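Local structure of minor fimbrium anchoring subunit Mfa2 (Porphyromonas gingivalis, 5NFI) at residues V7-Q12 with A26-Y31; V30-K35 with L39-V44; D76-G81 with T110-A115. The protein attaches the minor fimbriae to the outer membrane through its interaction with Mfa1 and regulates their length. All coordinates share one frame; numbering follows the deposited sequence.

In the fold
All three contacts belong to the N-terminal half of this beta-rich chain. Contacts 1 and 2 share Val30 and Tyr31 on strand 28-33: contact 1 uses the inward side chain of Val30 to meet Phe9 across the interior, whereas contact 2 pairs the same strand side by side with strand 39-45 as a hairpin. Their centres lie about 13 Å apart, and Val44 packs on Arg27 and Asn29 between them. Contact 3, also centred about 13 Å from contact 1, is linked to it where Ser11 touches Trp113. Contacts 2 and 3 do not touch; their centres are about 17 Å apart and their nearest atoms about 6 Å.

Contact 1 of 3, residues V7-Q12 with A26-Y31; sequences VNFYSQ and ARLNVY
Across the interior of what is probably a transthyretin-like beta sandwich, Phe9 of strand 3-10 faces Leu28 and Val30 of strand 28-33. The backbones stand well apart, with 10.1 Å between Phe9 CA and Leu28 CA, and no hydrogen bond spans the gap; side chains fill it from opposite directions. Phe9 CG lies anti to its own carbonyl carbon (chi1 -67°), which projects the ring into the space between the strands. Leu28 CD1 comes in at the rim, 3.4 Å from Phe9 CE2, while Leu28 CD2 sits over the face on that side. A forked leucine suits this place because both methyls can be turned to the aromatic ring. Val30 contributes a single branch: its CG2 reaches Phe9 CZ obliquely at 3.8 Å. The opposite face of the ring is met by Val7 CG1, 3.4 Å above the plane and displaced toward the rim, so the phenyl group is flanked by aliphatic carbon above and below.

This layout is consistent with the transthyretin clan to which the family belongs. Strands 3-10 and 28-33 are not sheet neighbours; strands 64-72, 113-122 and 133-151 connect them in succession through hydrogen-bonded pairing. Ala70 and Ala137 also pack on Phe9, small residues beside a bulky ring, and Ile68 touches both Val7 and Val30.

The alternation of the strands sends the intervening residues the other way, and these are polar or amphipathic. Asn8 ND2 bonds to the carbonyl oxygens of Ser51 and Lys54. On strand 28-33, Asn29 OD1 receives a weak, bent hydrogen bond of 2.8 Å from Arg27 NH1 (124° at the hydrogen), and the same guanidinium uses NH2 in a salt bridge with Glu46.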
# COMPACT_ATOMS: atom_id res chain seq x y z
N VAL A 7 9.68 20.87 -4.38
CA VAL A 7 9.13 19.93 -3.41
C VAL A 7 10.22 19.06 -2.80
O VAL A 7 11.06 18.49 -3.50
CB VAL A 7 8.07 19.01 -4.03
CG1 VAL A 7 7.53 18.06 -2.98
CG2 VAL A 7 6.93 19.83 -4.60
N ASN A 8 10.20 19.00 -1.47
CA ASN A 8 11.11 18.18 -0.70
C ASN A 8 10.40 16.93 -0.20
O ASN A 8 9.29 17.00 0.34
CB ASN A 8 11.66 18.97 0.48
CG ASN A 8 12.45 18.10 1.42
OD1 ASN A 8 11.92 17.56 2.39
ND2 ASN A 8 13.74 17.96 1.13
N PHE A 9 11.03 15.78 -0.35
CA PHE A 9 10.34 14.56 0.02
C PHE A 9 10.99 13.93 1.22
O PHE A 9 12.21 13.71 1.25
CB PHE A 9 10.28 13.57 -1.15
CG PHE A 9 9.43 14.05 -2.30
CD1 PHE A 9 8.06 14.20 -2.16
CD2 PHE A 9 10.01 14.35 -3.53
CE1 PHE A 9 7.28 14.64 -3.22
CE2 PHE A 9 9.23 14.77 -4.60
CZ PHE A 9 7.86 14.91 -4.45
N TYR A 10 10.15 13.66 2.23
CA TYR A 10 10.55 13.01 3.46
C TYR A 10 9.60 11.86 3.80
O TYR A 10 8.63 11.60 3.07
CB TYR A 10 10.61 14.03 4.62
CG TYR A 10 9.28 14.63 5.07
CD1 TYR A 10 8.67 15.64 4.34
CD2 TYR A 10 8.68 14.22 6.25
CE1 TYR A 10 7.47 16.21 4.77
CE2 TYR A 10 7.47 14.78 6.69
CZ TYR A 10 6.88 15.78 5.94
OH TYR A 10 5.69 16.35 6.36
N SER A 11 9.88 11.15 4.89
CA SER A 11 8.97 10.12 5.36
C SER A 11 8.95 10.11 6.88
O SER A 11 9.94 9.77 7.54
CB SER A 11 9.36 8.75 4.82
OG SER A 11 8.36 7.78 5.11
N GLN A 12 7.82 10.52 7.43
CA GLN A 12 7.65 10.55 8.87
C GLN A 12 6.30 9.96 9.18
O GLN A 12 5.25 10.52 8.85
CB GLN A 12 7.77 11.97 9.40
CG GLN A 12 7.74 12.04 10.90
CD GLN A 12 8.37 13.30 11.43
OE1 GLN A 12 8.53 14.29 10.71
NE2 GLN A 12 8.75 13.27 12.70
N ALA A 26 13.27 5.12 -5.27
CA ALA A 26 14.25 5.26 -6.35
C ALA A 26 13.77 6.08 -7.54
O ALA A 26 14.56 6.49 -8.38
CB ALA A 26 14.69 3.90 -6.85
N ARG A 27 12.47 6.31 -7.62
CA ARG A 27 11.94 7.10 -8.71
C ARG A 27 10.63 7.74 -8.29
O ARG A 27 10.04 7.34 -7.30
CB ARG A 27 11.77 6.24 -9.95
CG ARG A 27 10.70 5.18 -9.85
CD ARG A 27 10.69 4.28 -11.07
NE ARG A 27 10.54 5.01 -12.33
CZ ARG A 27 9.42 5.56 -12.77
NH1 ARG A 27 8.30 5.52 -12.05
NH2 ARG A 27 9.41 6.19 -13.93
N LEU A 28 10.19 8.75 -9.04
CA LEU A 28 9.04 9.56 -8.64
C LEU A 28 8.14 9.89 -9.82
O LEU A 28 8.61 10.10 -10.94
CB LEU A 28 9.49 10.87 -7.96
CG LEU A 28 10.03 10.77 -6.53
CD1 LEU A 28 10.69 12.07 -6.14
CD2 LEU A 28 8.94 10.38 -5.51
N ASN A 29 6.84 9.90 -9.57
CA ASN A 29 5.85 10.43 -10.49
C ASN A 29 5.09 11.50 -9.70
O ASN A 29 4.34 11.18 -8.78
CB ASN A 29 4.90 9.33 -11.00
CG ASN A 29 5.60 8.29 -11.87
OD1 ASN A 29 6.37 7.46 -11.39
ND2 ASN A 29 5.27 8.29 -13.15
N VAL A 30 5.30 12.76 -10.04
CA VAL A 30 4.72 13.86 -9.28
C VAL A 30 3.76 14.66 -10.15
O VAL A 30 4.13 15.14 -11.23
CB VAL A 30 5.82 14.77 -8.72
CG1 VAL A 30 5.23 15.77 -7.77
CG2 VAL A 30 6.85 13.93 -8.01
N TYR A 31 2.52 14.77 -9.68
CA TYR A 31 1.45 15.42 -10.44
C TYR A 31 0.97 16.66 -9.72
O TYR A 31 0.99 16.73 -8.48
CB TYR A 31 0.28 14.45 -10.66
CG TYR A 31 0.72 13.17 -11.32
CD1 TYR A 31 0.92 13.11 -12.68
CD2 TYR A 31 0.95 12.02 -10.56
CE1 TYR A 31 1.34 11.95 -13.28
CE2 TYR A 31 1.38 10.86 -11.16
CZ TYR A 31 1.57 10.83 -12.52
OH TYR A 31 2.00 9.69 -13.15

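Contact 2 of 3, residues V30-K35 with L39-V44; sequences VYAFDK and LRSANV
With CG of Phe33 anti to its carbonyl carbon (chi1 -68°) and CG of Leu39 anti to its backbone N (chi1 -177°), the ring comes to lie beneath the leucine. Leu39 CA stands over the ring face, 4.1 Å from the centroid of Phe33, a CH-pi contact, and Leu39 CD1 meets Phe33 CE1 on that face at 3.8 Å. Tyr31 extends this apolar side of the hairpin: the edge of its ring meets the methyl of Ala42, with 3.7 Å from Tyr31 CD1 to Ala42 CB. Phe172 and Phe69 add further aromatic surface there.

Strands 28-33 and 39-45 run antiparallel. Val30 and Asn43 form a hydrogen-bonded pair, with Val30 N donating to Asn43 O at 2.8 Å; Ala32 N likewise reaches Ser41 O. On the other side of the hairpin, Val30, Ala32, Ser41 and Asn43 turn toward strand 56-60. Asn43 ND2 donates to Ser41 OG at 2.9 Å; the small serine hydroxyl, buried here, takes this amide hydrogen and bonds to Pro59 O as well. Across the mouth of the turn, the guanidinium edge of Arg40 forms a salt bridge with Asp34 OD2, although the modelled NE distance is doubtfully short.

Where strand 39-45 begins, the ladder slips by one residue in a classic beta bulge. Ala32 O takes a nearly straight bond from Arg40 N (2.7 Å, 173° at the hydrogen) and a weak one from Ser41 N. One carbonyl oxygen thus serves two successive N-H groups, which lets the strand take in an extra residue while both donors keep an acceptor within the hairpin.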
# COMPACT_ATOMS: atom_id res chain seq x y z
N VAL A 30 5.30 12.76 -10.04
CA VAL A 30 4.72 13.86 -9.28
C VAL A 30 3.76 14.66 -10.15
O VAL A 30 4.13 15.14 -11.23
CB VAL A 30 5.82 14.77 -8.72
CG1 VAL A 30 5.23 15.77 -7.77
CG2 VAL A 30 6.85 13.93 -8.01
N TYR A 31 2.52 14.77 -9.68
CA TYR A 31 1.45 15.42 -10.44
C TYR A 31 0.97 16.66 -9.72
O TYR A 31 0.99 16.73 -8.48
CB TYR A 31 0.28 14.45 -10.66
CG TYR A 31 0.72 13.17 -11.32
CD1 TYR A 31 0.92 13.11 -12.68
CD2 TYR A 31 0.95 12.02 -10.56
CE1 TYR A 31 1.34 11.95 -13.28
CE2 TYR A 31 1.38 10.86 -11.16
CZ TYR A 31 1.57 10.83 -12.52
OH TYR A 31 2.00 9.69 -13.15
N ALA A 32 0.51 17.65 -10.49
CA ALA A 32 -0.06 18.86 -9.91
C ALA A 32 -1.50 19.02 -10.38
O ALA A 32 -1.78 18.97 -11.57
CB ALA A 32 0.77 20.08 -10.28
N PHE A 33 -2.40 19.17 -9.42
CA PHE A 33 -3.80 19.41 -9.72
C PHE A 33 -4.14 20.79 -9.19
O PHE A 33 -3.55 21.26 -8.21
CB PHE A 33 -4.68 18.32 -9.10
CG PHE A 33 -4.50 16.98 -9.74
CD1 PHE A 33 -3.32 16.27 -9.57
CD2 PHE A 33 -5.48 16.44 -10.54
CE1 PHE A 33 -3.12 15.06 -10.19
CE2 PHE A 33 -5.29 15.22 -11.16
CZ PHE A 33 -4.11 14.54 -10.99
N ASP A 34 -5.07 21.47 -9.86
CA ASP A 34 -5.42 22.84 -9.51
C ASP A 34 -6.70 22.94 -8.67
O ASP A 34 -7.20 21.95 -8.16
CB ASP A 34 -5.56 23.69 -10.77
CG ASP A 34 -6.60 23.16 -11.74
OD1 ASP A 34 -7.62 22.59 -11.29
OD2 ASP A 34 -6.40 23.32 -12.96
N LYS A 35 -7.21 24.17 -8.56
CA LYS A 35 -8.41 24.46 -7.78
C LYS A 35 -9.56 23.51 -8.11
O LYS A 35 -10.40 23.25 -7.26
CB LYS A 35 -8.84 25.92 -8.01
CG LYS A 35 -9.81 26.12 -9.18
CD LYS A 35 -10.34 27.55 -9.28
CE LYS A 35 -11.72 27.58 -9.94
NZ LYS A 35 -12.82 27.01 -9.09
N LEU A 39 -5.68 17.88 -13.78
CA LEU A 39 -4.23 17.73 -13.94
C LEU A 39 -3.62 18.89 -14.72
O LEU A 39 -4.03 19.18 -15.83
CB LEU A 39 -3.92 16.41 -14.66
CG LEU A 39 -2.46 15.99 -14.88
CD1 LEU A 39 -1.67 16.02 -13.58
CD2 LEU A 39 -2.42 14.61 -15.48
N ARG A 40 -2.63 19.54 -14.11
CA ARG A 40 -1.95 20.67 -14.75
C ARG A 40 -0.48 20.38 -15.03
O ARG A 40 0.14 21.05 -15.85
CB ARG A 40 -2.05 21.92 -13.88
CG ARG A 40 -3.43 22.48 -13.79
CD ARG A 40 -4.04 22.60 -15.17
NE ARG A 40 -5.44 22.99 -15.11
CZ ARG A 40 -6.23 23.06 -16.18
NH1 ARG A 40 -5.74 22.77 -17.38
NH2 ARG A 40 -7.50 23.42 -16.04
N SER A 41 0.09 19.39 -14.36
CA SER A 41 1.51 19.11 -14.52
C SER A 41 1.80 17.65 -14.22
O SER A 41 1.31 17.12 -13.22
CB SER A 41 2.31 20.01 -13.60
OG SER A 41 3.68 19.66 -13.63
N ALA A 42 2.60 16.99 -15.06
CA ALA A 42 2.93 15.58 -14.86
C ALA A 42 4.42 15.33 -15.03
O ALA A 42 4.96 15.49 -16.12
CB ALA A 42 2.14 14.69 -15.82
N ASN A 43 5.09 14.91 -13.96
CA ASN A 43 6.54 14.81 -14.00
C ASN A 43 7.09 13.48 -13.52
O ASN A 43 6.55 12.86 -12.59
CB ASN A 43 7.15 15.93 -13.16
CG ASN A 43 6.61 17.29 -13.54
OD1 ASN A 43 6.99 17.86 -14.57
ND2 ASN A 43 5.71 17.82 -12.72
N VAL A 44 8.19 13.05 -14.14
CA VAL A 44 8.81 11.78 -13.80
C VAL A 44 10.28 11.99 -13.46
O VAL A 44 11.01 12.66 -14.21
CB VAL A 44 8.68 10.78 -14.96
CG1 VAL A 44 9.37 9.49 -14.62
CG2 VAL A 44 7.19 10.53 -15.30

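Contact 3 of 3, residues D76-G81 with T110-A115; sequences DHYNIG and TTLWYA
Tyr78 and Leu112 make the more buried half of this contact, approaching from opposite directions. The hydroxyl end of Tyr78 rests against the side of the leucine, 3.7 Å from OH to Leu112 CD2, with CD1 and CB almost as near. Leu112 CD1 also approaches the ring obliquely, 4.1 Å from Tyr78 CZ. Nearer the surface, Thr110 CG2 meets the edge of the His77 imidazole, near its plane, at 3.8 Å from His77 NE2. Threonine serves both needs of this place: at chi1 86° its CG2, anti to the carbonyl carbon, is turned to the ring, while OG1 bonds to Ile107 O within its own loop.

The next shell fixes both sides. Met95 packs on Tyr78 and on Leu112, bridging the pair from strand 93-100, and backbone bonds of His77 with Lys98 and Asn79 with Arg96 align strand 78-80 beside it. Leu112 is held by its N, which bonds to Thr143 OG1, just ahead of strand 113-122. The contact thus joins the small sheet containing strand 78-80 to the probable sandwich, and since no hydrogen bond crosses between the segments, it rests on van der Waals contact, with methyl groups of Thr110 and Leu112 set against the imidazole edge and the phenol end.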
# COMPACT_ATOMS: atom_id res chain seq x y z
N ASP A 76 6.75 -1.39 -13.63
CA ASP A 76 6.01 -2.08 -14.68
C ASP A 76 5.17 -3.25 -14.11
O ASP A 76 4.62 -4.06 -14.87
CB ASP A 76 6.96 -2.58 -15.78
CG ASP A 76 8.23 -3.22 -15.24
OD1 ASP A 76 8.21 -3.67 -14.06
OD2 ASP A 76 9.23 -3.30 -15.99
N HIS A 77 5.07 -3.32 -12.78
CA HIS A 77 4.10 -4.20 -12.12
C HIS A 77 2.71 -3.59 -12.20
O HIS A 77 1.72 -4.21 -11.77
CB HIS A 77 4.43 -4.43 -10.64
CG HIS A 77 5.69 -5.20 -10.39
ND1 HIS A 77 6.05 -6.31 -11.11
CD2 HIS A 77 6.67 -5.01 -9.47
CE1 HIS A 77 7.20 -6.78 -10.66
NE2 HIS A 77 7.60 -6.01 -9.66
N TYR A 78 2.63 -2.35 -12.71
CA TYR A 78 1.36 -1.63 -12.74
C TYR A 78 0.90 -1.26 -14.14
O TYR A 78 1.69 -0.86 -14.98
CB TYR A 78 1.45 -0.37 -11.88
CG TYR A 78 1.87 -0.64 -10.47
CD1 TYR A 78 0.93 -0.98 -9.48
CD2 TYR A 78 3.22 -0.59 -10.11
CE1 TYR A 78 1.32 -1.24 -8.17
CE2 TYR A 78 3.62 -0.85 -8.81
CZ TYR A 78 2.67 -1.17 -7.84
OH TYR A 78 3.10 -1.42 -6.55
N ASN A 79 -0.40 -1.42 -14.38
CA ASN A 79 -1.08 -0.87 -15.55
C ASN A 79 -1.48 0.58 -15.31
O ASN A 79 -2.38 0.86 -14.51
CB ASN A 79 -2.34 -1.68 -15.89
CG ASN A 79 -2.03 -3.09 -16.40
OD1 ASN A 79 -1.05 -3.31 -17.10
ND2 ASN A 79 -2.88 -4.03 -16.05
N ILE A 80 -0.81 1.49 -16.01
CA ILE A 80 -1.04 2.92 -15.84
C ILE A 80 -2.14 3.44 -16.77
O ILE A 80 -2.09 3.24 -17.98
CB ILE A 80 0.25 3.72 -16.10
CG1 ILE A 80 1.44 3.10 -15.34
CG2 ILE A 80 0.04 5.19 -15.79
CD1 ILE A 80 1.29 3.12 -13.85
N GLY A 81 -3.13 4.13 -16.21
CA GLY A 81 -4.24 4.64 -17.01
C GLY A 81 -3.96 5.96 -17.70
O GLY A 81 -2.80 6.38 -17.81
N THR A 110 9.49 -5.05 -3.50
CA THR A 110 9.23 -3.70 -3.98
C THR A 110 8.55 -2.84 -2.93
O THR A 110 7.75 -3.31 -2.14
CB THR A 110 8.33 -3.71 -5.23
OG1 THR A 110 6.96 -3.74 -4.84
CG2 THR A 110 8.65 -4.88 -6.14
N THR A 111 8.85 -1.55 -2.94
CA THR A 111 8.15 -0.61 -2.08
C THR A 111 7.32 0.30 -2.95
O THR A 111 7.71 0.59 -4.08
CB THR A 111 9.11 0.22 -1.25
OG1 THR A 111 10.25 0.57 -2.06
CG2 THR A 111 9.58 -0.60 -0.06
N LEU A 112 6.17 0.72 -2.45
CA LEU A 112 5.36 1.68 -3.18
C LEU A 112 4.99 2.79 -2.25
O LEU A 112 4.56 2.54 -1.12
CB LEU A 112 4.10 1.04 -3.75
CG LEU A 112 3.22 2.00 -4.53
CD1 LEU A 112 3.82 2.24 -5.90
CD2 LEU A 112 1.79 1.49 -4.64
N TRP A 113 5.14 4.03 -2.70
CA TRP A 113 5.00 5.16 -1.78
C TRP A 113 4.06 6.24 -2.27
O TRP A 113 4.01 6.53 -3.46
CB TRP A 113 6.36 5.79 -1.52
CG TRP A 113 7.38 4.85 -0.98
CD1 TRP A 113 8.08 3.91 -1.67
CD2 TRP A 113 7.85 4.80 0.37
NE1 TRP A 113 8.95 3.26 -0.83
CE2 TRP A 113 8.82 3.79 0.43
CE3 TRP A 113 7.52 5.49 1.54
CZ2 TRP A 113 9.48 3.46 1.61
CZ3 TRP A 113 8.17 5.17 2.70
CH2 TRP A 113 9.15 4.16 2.73
N TYR A 114 3.32 6.86 -1.35
CA TYR A 114 2.48 7.99 -1.71
C TYR A 114 2.65 9.22 -0.80
O TYR A 114 2.87 9.10 0.39
CB TYR A 114 1.01 7.59 -1.73
CG TYR A 114 0.15 8.78 -2.06
CD1 TYR A 114 0.17 9.34 -3.34
CD2 TYR A 114 -0.61 9.41 -1.09
CE1 TYR A 114 -0.58 10.46 -3.65
CE2 TYR A 114 -1.35 10.53 -1.39
CZ TYR A 114 -1.33 11.05 -2.67
OH TYR A 114 -2.09 12.16 -2.97
N ALA A 115 2.56 10.41 -1.38
CA ALA A 115 2.51 11.61 -0.56
C ALA A 115 1.49 12.61 -1.11
O ALA A 115 1.30 12.72 -2.32
CB ALA A 115 3.88 12.26 -0.48